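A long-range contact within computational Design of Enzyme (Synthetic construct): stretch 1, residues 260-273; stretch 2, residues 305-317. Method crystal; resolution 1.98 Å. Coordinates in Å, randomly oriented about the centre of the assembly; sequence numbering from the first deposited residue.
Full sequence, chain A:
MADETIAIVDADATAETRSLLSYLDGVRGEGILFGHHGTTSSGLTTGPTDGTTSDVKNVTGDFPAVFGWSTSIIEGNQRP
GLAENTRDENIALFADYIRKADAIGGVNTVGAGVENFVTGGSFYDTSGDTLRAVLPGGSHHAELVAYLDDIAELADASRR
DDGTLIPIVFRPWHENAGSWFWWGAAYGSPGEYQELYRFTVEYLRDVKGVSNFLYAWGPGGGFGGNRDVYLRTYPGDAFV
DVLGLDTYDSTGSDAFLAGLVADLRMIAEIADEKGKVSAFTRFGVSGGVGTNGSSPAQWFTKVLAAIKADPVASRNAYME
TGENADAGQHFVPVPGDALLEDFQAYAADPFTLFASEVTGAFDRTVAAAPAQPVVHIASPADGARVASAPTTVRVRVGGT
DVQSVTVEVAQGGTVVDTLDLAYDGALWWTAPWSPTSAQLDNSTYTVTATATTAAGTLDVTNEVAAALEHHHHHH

Stretch 1 260-273: LVADLRMIAEIADE
Stretch 2, residues 305-317: AAIKADPVASRNA

Stretch 1 is helical throughout, from L260 to E273, with regular i to i-4 amide bonds, such as L264 N to L260 O at 2.8 Å and A268 N to L264 O at 3.2 Å; the helix extends beyond both ends. Stretch 2 begins within a helix that includes A305 to K308 and starts earlier in the chain; further on, D310 is extended (phi/psi -116/118), P311 to S314 have helical angles without the regular bonding, a type I turn runs from V312 to R315, and N316 is extended again (-135/132). The register is set by R265 CA to A313 CA at 4.0 Å and by A268 CA to R315 CA at 5.7 Å. Both chains therefore advance in the same sense through this contact, which buries 656 Å² in total.

V261 (chi1 t) directs its CA-to-CB bond toward stretch 2. V261 CG2 lies 4.0 Å from A306 CB, and V261 CG1 lies 4.1 Å from A313 CB, so the valine reaches both helical A306 and A313 in the turn. L264 (m, t) continues this apolar seam: L264 CD1 is 3.7 Å from I307 CG1, with I307 in m, t, and L264 CB is 3.7 Å from A313 CB. Its carbonyl has a second role, since N316 ND2 donates to L264 O at 3.3 Å (157°). The same N316 ND2 donates to A313 O at 2.9 Å, so this amide ties the turn to the helix.

R265 (m, t, p, chi4 96°) starts sideways, but its end approaches stretch 2. R265 NH1 forms a salt bridge with D310, at 2.9 Å to D310 OD1 and, in a weak hydrogen bond, 3.2 Å to D310 OD2. The D310 carboxylate (chi1 t) also accepts from the backbone just after it: V312 N and A313 N each donate to D310 OD1 at 2.9 Å, the latter nearly linear at 174°. V312 CG2 covers one face of the R265 guanidinium, 3.7 Å from R265 NH1, while R265 CG packs 3.8 Å from A313 CB.

I267 (p, t) brings I267 CD1 to 3.3 Å from N316 OD1, a close nonpolar-to-polar approach. A268 CB fits against the turn, 3.3 Å from V312 O, 4.1 Å from V312 CG1 and 3.9 Å from R315 CB. E269 (m, t) adds a peripheral contact, with E269 CG 3.9 Å from V312 CG1.

D272 (chi1 m, chi2 -10°) closes the contact with a two-pronged salt bridge to R315 (m, t, p, chi4 66°). R315 NH2 donates to D272 OD1 at 3.0 Å (168°), and R315 NE to D272 OD2 at 3.0 Å (160°). D272 OD1 lies near the guanidinium plane, at its edge, where the in-plane N-H donors point.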

ATOM      1  N   LEU A 260      18.455  -9.762   1.821  1.00 27.68           N
ATOM      2  CA  LEU A 260      17.457  -9.269   0.887  1.00 28.20           C
ATOM      3  C   LEU A 260      16.807 -10.433   0.135  1.00 25.37           C
ATOM      4  O   LEU A 260      15.578 -10.511   0.008  1.00 24.00           O
ATOM      5  CB  LEU A 260      18.111  -8.306  -0.105  1.00 27.40           C
ATOM      6  CG  LEU A 260      17.137  -7.757  -1.137  1.00 27.63           C
ATOM      7  CD1 LEU A 260      15.977  -7.046  -0.435  1.00 22.01           C
ATOM      8  CD2 LEU A 260      17.856  -6.823  -2.090  1.00 26.80           C
ATOM      9  N   VAL A 261      17.644 -11.342  -0.359  1.00 26.27           N
ATOM     10  CA  VAL A 261      17.156 -12.498  -1.107  1.00 22.53           C
ATOM     11  C   VAL A 261      16.225 -13.373  -0.277  1.00 27.13           C
ATOM     12  O   VAL A 261      15.190 -13.819  -0.771  1.00 29.07           O
ATOM     13  CB  VAL A 261      18.322 -13.319  -1.692  1.00 28.61           C
ATOM     14  CG1 VAL A 261      17.841 -14.683  -2.157  1.00 25.76           C
ATOM     15  CG2 VAL A 261      18.981 -12.544  -2.827  1.00 27.63           C
ATOM     16  N   ALA A 262      16.568 -13.603   0.991  1.00 27.20           N
ATOM     17  CA  ALA A 262      15.685 -14.377   1.875  1.00 27.07           C
ATOM     18  C   ALA A 262      14.291 -13.739   2.006  1.00 23.90           C
ATOM     19  O   ALA A 262      13.271 -14.430   1.926  1.00 25.48           O
ATOM     20  CB  ALA A 262      16.323 -14.556   3.253  1.00 27.66           C
ATOM     21  N   ASP A 263      14.249 -12.425   2.209  1.00 25.05           N
ATOM     22  CA  ASP A 263      12.976 -11.714   2.289  1.00 23.64           C
ATOM     23  C   ASP A 263      12.221 -11.716   0.961  1.00 24.70           C
ATOM     24  O   ASP A 263      11.003 -11.865   0.937  1.00 24.23           O
ATOM     25  CB  ASP A 263      13.177 -10.264   2.740  1.00 19.39           C
ATOM     26  CG  ASP A 263      13.425 -10.144   4.243  1.00 28.06           C
ATOM     27  OD1 ASP A 263      13.285 -11.155   4.958  1.00 28.94           O
ATOM     28  OD2 ASP A 263      13.746  -9.026   4.699  1.00 27.40           O
ATOM     29  N   LEU A 264      12.936 -11.521  -0.144  1.00 23.74           N
ATOM     30  CA  LEU A 264      12.269 -11.528  -1.443  1.00 22.23           C
ATOM     31  C   LEU A 264      11.698 -12.909  -1.759  1.00 24.90           C
ATOM     32  O   LEU A 264      10.610 -13.024  -2.334  1.00 24.07           O
ATOM     33  CB  LEU A 264      13.197 -11.003  -2.560  1.00 21.45           C
ATOM     34  CG  LEU A 264      13.468  -9.488  -2.546  1.00 25.24           C
ATOM     35  CD1 LEU A 264      14.532  -9.082  -3.563  1.00 26.46           C
ATOM     36  CD2 LEU A 264      12.186  -8.680  -2.793  1.00 27.84           C
ATOM     37  N   ARG A 265      12.416 -13.960  -1.373  1.00 25.59           N
ATOM     38  CA  ARG A 265      11.895 -15.311  -1.541  1.00 25.51           C
ATOM     39  C   ARG A 265      10.636 -15.459  -0.723  1.00 25.49           C
ATOM     40  O   ARG A 265       9.629 -15.986  -1.189  1.00 25.53           O
ATOM     41  CB  ARG A 265      12.896 -16.368  -1.070  1.00 26.74           C
ATOM     42  CG  ARG A 265      14.064 -16.616  -2.015  1.00 30.38           C
ATOM     43  CD  ARG A 265      14.975 -17.711  -1.453  1.00 34.32           C
ATOM     44  NE  ARG A 265      14.264 -18.973  -1.284  1.00 34.24           N
ATOM     45  CZ  ARG A 265      14.271 -19.956  -2.181  1.00 39.93           C
ATOM     46  NH1 ARG A 265      14.947 -19.815  -3.310  1.00 36.70           N
ATOM     47  NH2 ARG A 265      13.607 -21.085  -1.951  1.00 42.02           N
HETATM   48  N   MSE A 266      10.714 -15.011   0.525  1.00 27.54           N
HETATM   49  CA  MSE A 266       9.593 -15.146   1.440  1.00 24.26           C
HETATM   50  C   MSE A 266       8.326 -14.487   0.917  1.00 22.43           C
HETATM   51  O   MSE A 266       7.257 -15.103   0.913  1.00 26.68           O
HETATM   52  CB  MSE A 266       9.951 -14.540   2.793  1.00 22.89           C
HETATM   53  CG  MSE A 266       8.801 -14.538   3.761  1.00 27.24           C
HETATM   54 SE   MSE A 266       9.289 -13.507   5.337  1.00 54.17          SE
HETATM   55  CE  MSE A 266       9.409 -11.696   4.563  1.00 30.03           C
ATOM     56  N   ILE A 267       8.417 -13.228   0.495  1.00 22.52           N
ATOM     57  CA  ILE A 267       7.201 -12.569   0.033  1.00 24.28           C
ATOM     58  C   ILE A 267       6.614 -13.221  -1.225  1.00 20.45           C
ATOM     59  O   ILE A 267       5.400 -13.278  -1.375  1.00 25.46           O
ATOM     60  CB  ILE A 267       7.351 -11.035  -0.132  1.00 23.69           C
ATOM     61  CG1 ILE A 267       8.234 -10.673  -1.326  1.00 20.93           C
ATOM     62  CG2 ILE A 267       7.874 -10.395   1.169  1.00 20.51           C
ATOM     63  CD1 ILE A 267       8.197  -9.167  -1.627  1.00 21.42           C
ATOM     64  N   ALA A 268       7.479 -13.688  -2.127  1.00 22.19           N
ATOM     65  CA  ALA A 268       7.034 -14.383  -3.330  1.00 27.84           C
ATOM     66  C   ALA A 268       6.310 -15.674  -2.947  1.00 23.72           C
ATOM     67  O   ALA A 268       5.308 -16.037  -3.557  1.00 27.57           O
ATOM     68  CB  ALA A 268       8.223 -14.700  -4.235  1.00 22.53           C
ATOM     69  N   GLU A 269       6.841 -16.364  -1.938  1.00 24.84           N
ATOM     70  CA  GLU A 269       6.259 -17.625  -1.489  1.00 30.48           C
ATOM     71  C   GLU A 269       4.891 -17.383  -0.876  1.00 32.70           C
ATOM     72  O   GLU A 269       3.938 -18.114  -1.153  1.00 27.99           O
ATOM     73  CB  GLU A 269       7.171 -18.300  -0.467  1.00 26.97           C
ATOM     74  CG  GLU A 269       8.378 -18.999  -1.075  1.00 29.07           C
ATOM     75  CD  GLU A 269       9.364 -19.484  -0.021  1.00 41.20           C
ATOM     76  OE1 GLU A 269       9.087 -19.328   1.190  1.00 42.19           O
ATOM     77  OE2 GLU A 269      10.422 -20.016  -0.407  1.00 40.99           O
ATOM     78  N   ILE A 270       4.791 -16.349  -0.043  1.00 24.64           N
ATOM     79  CA  ILE A 270       3.507 -16.022   0.583  1.00 24.32           C
ATOM     80  C   ILE A 270       2.486 -15.609  -0.476  1.00 25.66           C
ATOM     81  O   ILE A 270       1.333 -16.060  -0.466  1.00 29.18           O
ATOM     82  CB  ILE A 270       3.669 -14.917   1.649  1.00 28.54           C
ATOM     83  CG1 ILE A 270       4.549 -15.427   2.795  1.00 25.13           C
ATOM     84  CG2 ILE A 270       2.304 -14.475   2.172  1.00 28.89           C
ATOM     85  CD1 ILE A 270       4.991 -14.352   3.766  1.00 27.14           C
ATOM     86  N   ALA A 271       2.917 -14.748  -1.396  1.00 27.54           N
ATOM     87  CA  ALA A 271       2.074 -14.355  -2.514  1.00 26.48           C
ATOM     88  C   ALA A 271       1.588 -15.599  -3.274  1.00 25.58           C
ATOM     89  O   ALA A 271       0.386 -15.783  -3.483  1.00 29.24           O
ATOM     90  CB  ALA A 271       2.838 -13.389  -3.456  1.00 25.06           C
ATOM     91  N   ASP A 272       2.521 -16.449  -3.684  1.00 27.24           N
ATOM     92  CA  ASP A 272       2.156 -17.658  -4.434  1.00 26.47           C
ATOM     93  C   ASP A 272       1.133 -18.514  -3.693  1.00 31.07           C
ATOM     94  O   ASP A 272       0.175 -19.000  -4.291  1.00 32.61           O
ATOM     95  CB  ASP A 272       3.390 -18.492  -4.778  1.00 26.83           C
ATOM     96  CG  ASP A 272       4.246 -17.847  -5.856  1.00 32.86           C
ATOM     97  OD1 ASP A 272       3.787 -16.857  -6.478  1.00 30.33           O
ATOM     98  OD2 ASP A 272       5.374 -18.331  -6.080  1.00 32.32           O
ATOM     99  N   GLU A 273       1.326 -18.695  -2.390  1.00 29.27           N
ATOM    100  CA  GLU A 273       0.388 -19.511  -1.619  1.00 35.93           C
ATOM    101  C   GLU A 273      -0.995 -18.876  -1.559  1.00 37.89           C
ATOM    102  O   GLU A 273      -2.004 -19.577  -1.518  1.00 33.46           O
ATOM    103  CB  GLU A 273       0.927 -19.760  -0.215  1.00 33.24           C
ATOM    104  CG  GLU A 273       2.190 -20.593  -0.233  1.00 40.90           C
ATOM    105  CD  GLU A 273       2.982 -20.480   1.050  1.00 48.79           C
ATOM    106  OE1 GLU A 273       2.430 -19.946   2.042  1.00 47.17           O
ATOM    107  OE2 GLU A 273       4.155 -20.923   1.060  1.00 49.43           O
ATOM    108  N   ALA A 305      21.591  -8.642  -9.787  1.00 22.90           N
ATOM    109  CA  ALA A 305      22.158  -9.977 -10.033  1.00 28.72           C
ATOM    110  C   ALA A 305      21.812 -10.982  -8.918  1.00 31.35           C
ATOM    111  O   ALA A 305      21.623 -12.179  -9.167  1.00 28.31           O
ATOM    112  CB  ALA A 305      23.671  -9.890 -10.237  1.00 30.81           C
ATOM    113  N   ALA A 306      21.727 -10.497  -7.685  1.00 25.85           N
ATOM    114  CA  ALA A 306      21.332 -11.350  -6.557  1.00 29.63           C
ATOM    115  C   ALA A 306      19.887 -11.806  -6.714  1.00 32.85           C
ATOM    116  O   ALA A 306      19.549 -12.970  -6.461  1.00 29.11           O
ATOM    117  CB  ALA A 306      21.502 -10.603  -5.248  1.00 31.02           C
ATOM    118  N   ILE A 307      19.029 -10.880  -7.124  1.00 28.17           N
ATOM    119  CA  ILE A 307      17.620 -11.191  -7.339  1.00 24.22           C
ATOM    120  C   ILE A 307      17.505 -12.207  -8.478  1.00 31.56           C
ATOM    121  O   ILE A 307      16.872 -13.259  -8.328  1.00 28.85           O
ATOM    122  CB  ILE A 307      16.826  -9.914  -7.707  1.00 26.32           C
ATOM    123  CG1 ILE A 307      16.805  -8.939  -6.526  1.00 27.35           C
ATOM    124  CG2 ILE A 307      15.413 -10.252  -8.146  1.00 29.06           C
ATOM    125  CD1 ILE A 307      16.070  -7.630  -6.811  1.00 23.55           C
ATOM    126  N   LYS A 308      18.136 -11.896  -9.612  1.00 27.86           N
ATOM    127  CA  LYS A 308      18.025 -12.738 -10.800  1.00 30.52           C
ATOM    128  C   LYS A 308      18.509 -14.156 -10.531  1.00 34.60           C
ATOM    129  O   LYS A 308      17.929 -15.118 -11.025  1.00 34.59           O
ATOM    130  CB  LYS A 308      18.806 -12.129 -11.966  1.00 33.00           C
ATOM    131  CG  LYS A 308      18.198 -10.853 -12.501  1.00 32.15           C
ATOM    132  CD  LYS A 308      19.109 -10.176 -13.500  1.00 28.07           C
ATOM    133  CE  LYS A 308      19.346 -11.051 -14.707  1.00 30.66           C
ATOM    134  NZ  LYS A 308      20.056 -10.305 -15.800  1.00 36.12           N
ATOM    135  N   ALA A 309      19.562 -14.278  -9.732  1.00 37.24           N
ATOM    136  CA  ALA A 309      20.171 -15.574  -9.447  1.00 35.58           C
ATOM    137  C   ALA A 309      19.270 -16.515  -8.649  1.00 39.78           C
ATOM    138  O   ALA A 309      19.585 -17.691  -8.516  1.00 34.85           O
ATOM    139  CB  ALA A 309      21.500 -15.389  -8.731  1.00 37.80           C
ATOM    140  N   ASP A 310      18.161 -16.007  -8.117  1.00 30.54           N
ATOM    141  CA  ASP A 310      17.270 -16.833  -7.308  1.00 28.25           C
ATOM    142  C   ASP A 310      15.901 -16.979  -7.960  1.00 33.16           C
ATOM    143  O   ASP A 310      15.181 -15.991  -8.125  1.00 32.49           O
ATOM    144  CB  ASP A 310      17.106 -16.216  -5.916  1.00 35.30           C
ATOM    145  CG  ASP A 310      16.478 -17.173  -4.924  1.00 38.60           C
ATOM    146  OD1 ASP A 310      15.268 -17.455  -5.039  1.00 31.27           O
ATOM    147  OD2 ASP A 310      17.206 -17.645  -4.026  1.00 41.00           O
ATOM    148  N   PRO A 311      15.515 -18.216  -8.312  1.00 30.68           N
ATOM    149  CA  PRO A 311      14.276 -18.383  -9.081  1.00 29.90           C
ATOM    150  C   PRO A 311      13.020 -18.020  -8.292  1.00 32.68           C
ATOM    151  O   PRO A 311      11.956 -17.832  -8.881  1.00 36.17           O
ATOM    152  CB  PRO A 311      14.278 -19.876  -9.447  1.00 40.14           C
ATOM    153  CG  PRO A 311      15.222 -20.520  -8.473  1.00 41.59           C
ATOM    154  CD  PRO A 311      16.254 -19.482  -8.146  1.00 36.34           C
ATOM    155  N   VAL A 312      13.132 -17.919  -6.977  1.00 25.51           N
ATOM    156  CA  VAL A 312      11.965 -17.573  -6.178  1.00 24.24           C
ATOM    157  C   VAL A 312      11.960 -16.087  -5.831  1.00 22.71           C
ATOM    158  O   VAL A 312      10.940 -15.421  -5.966  1.00 28.14           O
ATOM    159  CB  VAL A 312      11.896 -18.410  -4.878  1.00 33.60           C
ATOM    160  CG1 VAL A 312      10.715 -17.948  -4.011  1.00 32.33           C
ATOM    161  CG2 VAL A 312      11.789 -19.901  -5.217  1.00 32.19           C
ATOM    162  N   ALA A 313      13.104 -15.574  -5.378  1.00 23.75           N
ATOM    163  CA  ALA A 313      13.242 -14.139  -5.110  1.00 22.09           C
ATOM    164  C   ALA A 313      12.975 -13.289  -6.362  1.00 23.01           C
ATOM    165  O   ALA A 313      12.544 -12.143  -6.270  1.00 23.63           O
ATOM    166  CB  ALA A 313      14.625 -13.836  -4.550  1.00 22.04           C
ATOM    167  N   SER A 314      13.251 -13.838  -7.536  1.00 23.82           N
ATOM    168  CA  SER A 314      12.984 -13.095  -8.777  1.00 23.28           C
ATOM    169  C   SER A 314      11.480 -13.007  -9.082  1.00 27.10           C
ATOM    170  O   SER A 314      11.066 -12.243  -9.958  1.00 25.58           O
ATOM    171  CB  SER A 314      13.734 -13.739  -9.950  1.00 31.79           C
ATOM    172  OG  SER A 314      13.221 -15.033 -10.190  1.00 40.29           O
ATOM    173  N   ARG A 315      10.665 -13.779  -8.356  1.00 24.72           N
ATOM    174  CA  ARG A 315       9.202 -13.735  -8.542  1.00 23.23           C
ATOM    175  C   ARG A 315       8.554 -12.511  -7.877  1.00 27.87           C
ATOM    176  O   ARG A 315       7.637 -12.615  -7.054  1.00 24.71           O
ATOM    177  CB  ARG A 315       8.532 -15.054  -8.137  1.00 23.20           C
ATOM    178  CG  ARG A 315       8.879 -16.201  -9.110  1.00 27.01           C
ATOM    179  CD  ARG A 315       8.217 -17.540  -8.713  1.00 25.43           C
ATOM    180  NE  ARG A 315       6.778 -17.374  -8.568  1.00 26.05           N
ATOM    181  CZ  ARG A 315       5.950 -17.080  -9.567  1.00 31.37           C
ATOM    182  NH1 ARG A 315       6.411 -16.941 -10.808  1.00 32.60           N
ATOM    183  NH2 ARG A 315       4.657 -16.928  -9.323  1.00 28.89           N
ATOM    184  N   ASN A 316       9.035 -11.345  -8.284  1.00 29.70           N
ATOM    185  CA  ASN A 316       8.556 -10.076  -7.763  1.00 29.32           C
ATOM    186  C   ASN A 316       8.318  -9.053  -8.877  1.00 29.47           C
ATOM    187  O   ASN A 316       9.153  -8.874  -9.755  1.00 24.75           O
ATOM    188  CB  ASN A 316       9.515  -9.568  -6.690  1.00 27.02           C
ATOM    189  CG  ASN A 316       9.271 -10.253  -5.363  1.00 28.43           C
ATOM    190  OD1 ASN A 316       8.218 -10.063  -4.764  1.00 25.32           O
ATOM    191  ND2 ASN A 316      10.209 -11.087  -4.923  1.00 24.18           N
ATOM    192  N   ALA A 317       7.160  -8.408  -8.833  1.00 25.43           N
ATOM    193  CA  ALA A 317       6.613  -7.707  -9.995  1.00 25.38           C
ATOM    194  C   ALA A 317       7.255  -6.364 -10.321  1.00 19.09           C
ATOM    195  O   ALA A 317       7.372  -6.005 -11.490  1.00 23.94           O
ATOM    196  CB  ALA A 317       5.115  -7.539  -9.833  1.00 23.69           C
TER